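PDB 3UH8: ORF48 from Lactococcus phage TP901-1, which is a structural protein of the phage baseplate, the assembly probably used in host adhesion, with an immunoglobulin-fold N-terminal domain. Local coordinates for residues Y81-S84 against D85-Q89. Sequence-based numbering, arbitrary orientation.
Sequences YVAS and DNALQ
A serine N-cap precedes the short, weakly bonded helix 85-89 that follows strand 78-82, and Ser84 and Ala87 meet across it. Ser84 OG accepts a fairly straight hydrogen bond from Ala87 N, at 3.2 Å and 156°. A chi1 of 63° turns OG toward the N-H groups of the first turn. Ser84 O takes a weak hydrogen bond from Leu88 N, which also has a weak bond to Asp85 O; side chain and carbonyl of Ser84 thus both face N-H groups of the turn, the hydroxyl through the stronger bond.

Tyr81 braces the cap from the strand. With CG anti to the backbone N (chi1 163°), the ring runs forward along the chain and its OH accepts from Ser84 N at 3.2 Å. The methyl of Ala87 sits near the ring plane at the hydroxyl edge, CB lying 3.3 Å from Tyr81 OH. Glu67 on strand 65-73 binds both hydroxyls, Tyr81 OH through OE1 and Ser84 OG through OE2, tying the cap to the sheet. On the apolar side, Leu88 CD2 packs against Ala83 CB at 3.9 Å, and both side chains also touch Leu22. A water donates to Ala83 O and, weakly, to Asp85 OD1. The whole is a typical N-capped short helix, here leading from strand 78-82 toward strand 92-103 in an immunoglobulin-like beta fold.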
loop_
_atom_site.group_PDB
_atom_site.type_symbol
_atom_site.label_atom_id
_atom_site.label_comp_id
_atom_site.label_asym_id
_atom_site.label_seq_id
_atom_site.Cartn_x
_atom_site.Cartn_y
_atom_site.Cartn_z
ATOM N N TYR A 81 0.311 5.559 -3.426
ATOM C CA TYR A 81 0.389 5.962 -2.024
ATOM C C TYR A 81 1.660 6.779 -1.786
ATOM O O TYR A 81 2.751 6.286 -2.054
ATOM C CB TYR A 81 0.312 4.745 -1.063
ATOM C CG TYR A 81 0.785 5.066 0.341
ATOM C CD1 TYR A 81 0.011 5.832 1.205
ATOM C CD2 TYR A 81 2.045 4.660 0.780
ATOM C CE1 TYR A 81 0.468 6.178 2.475
ATOM C CE2 TYR A 81 2.511 4.996 2.051
ATOM C CZ TYR A 81 1.723 5.765 2.890
ATOM O OH TYR A 81 2.184 6.094 4.140
ATOM N N VAL A 82 1.514 8.001 -1.254
ATOM C CA VAL A 82 2.651 8.874 -0.935
ATOM C C VAL A 82 3.120 8.527 0.478
ATOM O O VAL A 82 2.334 8.638 1.424
ATOM C CB VAL A 82 2.314 10.383 -1.110
ATOM C CG1 VAL A 82 3.490 11.273 -0.697
ATOM C CG2 VAL A 82 1.894 10.691 -2.547
ATOM N N ALA A 83 4.382 8.068 0.611
ATOM C CA ALA A 83 4.974 7.680 1.894
ATOM C C ALA A 83 4.937 8.829 2.894
ATOM O O ALA A 83 5.511 9.893 2.650
ATOM C CB ALA A 83 6.400 7.178 1.703
ATOM N N SER A 84 4.193 8.618 3.991
ATOM C CA SER A 84 4.040 9.578 5.085
ATOM C C SER A 84 5.299 9.548 5.947
ATOM O O SER A 84 6.142 8.664 5.767
ATOM C CB SER A 84 2.829 9.207 5.936
ATOM O OG SER A 84 2.993 7.935 6.547
ATOM N N ASP A 85 5.416 10.481 6.908
ATOM C CA ASP A 85 6.543 10.504 7.840
ATOM C C ASP A 85 6.527 9.241 8.717
ATOM O O ASP A 85 7.590 8.734 9.069
ATOM C CB ASP A 85 6.526 11.783 8.696
ATOM C CG ASP A 85 6.890 13.059 7.952
ATOM O OD1 ASP A 85 7.599 12.969 6.921
ATOM O OD2 ASP A 85 6.503 14.149 8.422
ATOM N N ASN A 86 5.317 8.708 9.010
ATOM C CA ASN A 86 5.105 7.487 9.795
ATOM C C ASN A 86 5.620 6.261 9.037
ATOM O O ASN A 86 6.270 5.401 9.636
ATOM C CB ASN A 86 3.619 7.317 10.134
ATOM C CG ASN A 86 3.320 6.442 11.334
ATOM O OD1 ASN A 86 4.075 5.531 11.698
ATOM N ND2 ASN A 86 2.183 6.690 11.967
ATOM N N ALA A 87 5.348 6.196 7.717
ATOM C CA ALA A 87 5.794 5.109 6.846
ATOM C C ALA A 87 7.319 5.085 6.657
ATOM O O ALA A 87 7.875 4.031 6.349
ATOM C CB ALA A 87 5.101 5.206 5.498
ATOM N N LEU A 88 7.987 6.237 6.848
ATOM C CA LEU A 88 9.436 6.397 6.681
ATOM C C LEU A 88 10.229 6.374 7.990
ATOM O O LEU A 88 11.461 6.337 7.950
ATOM C CB LEU A 88 9.734 7.720 5.941
ATOM C CG LEU A 88 9.136 7.912 4.551
ATOM C CD1 LEU A 88 9.166 9.371 4.163
ATOM C CD2 LEU A 88 9.861 7.080 3.521
ATOM N N GLN A 89 9.545 6.383 9.144
ATOM C CA GLN A 89 10.169 6.450 10.457
ATOM C C GLN A 89 11.090 5.290 10.819
ATOM O O GLN A 89 12.193 5.550 11.278
ATOM C CB GLN A 89 9.122 6.666 11.541
ATOM C CG GLN A 89 9.690 7.241 12.827
ATOM C CD GLN A 89 8.624 7.270 13.879
ATOM O OE1 GLN A 89 8.594 6.445 14.795
ATOM N NE2 GLN A 89 7.681 8.175 13.720
HETATM O O HOH W 1 6.312 12.256 3.874
#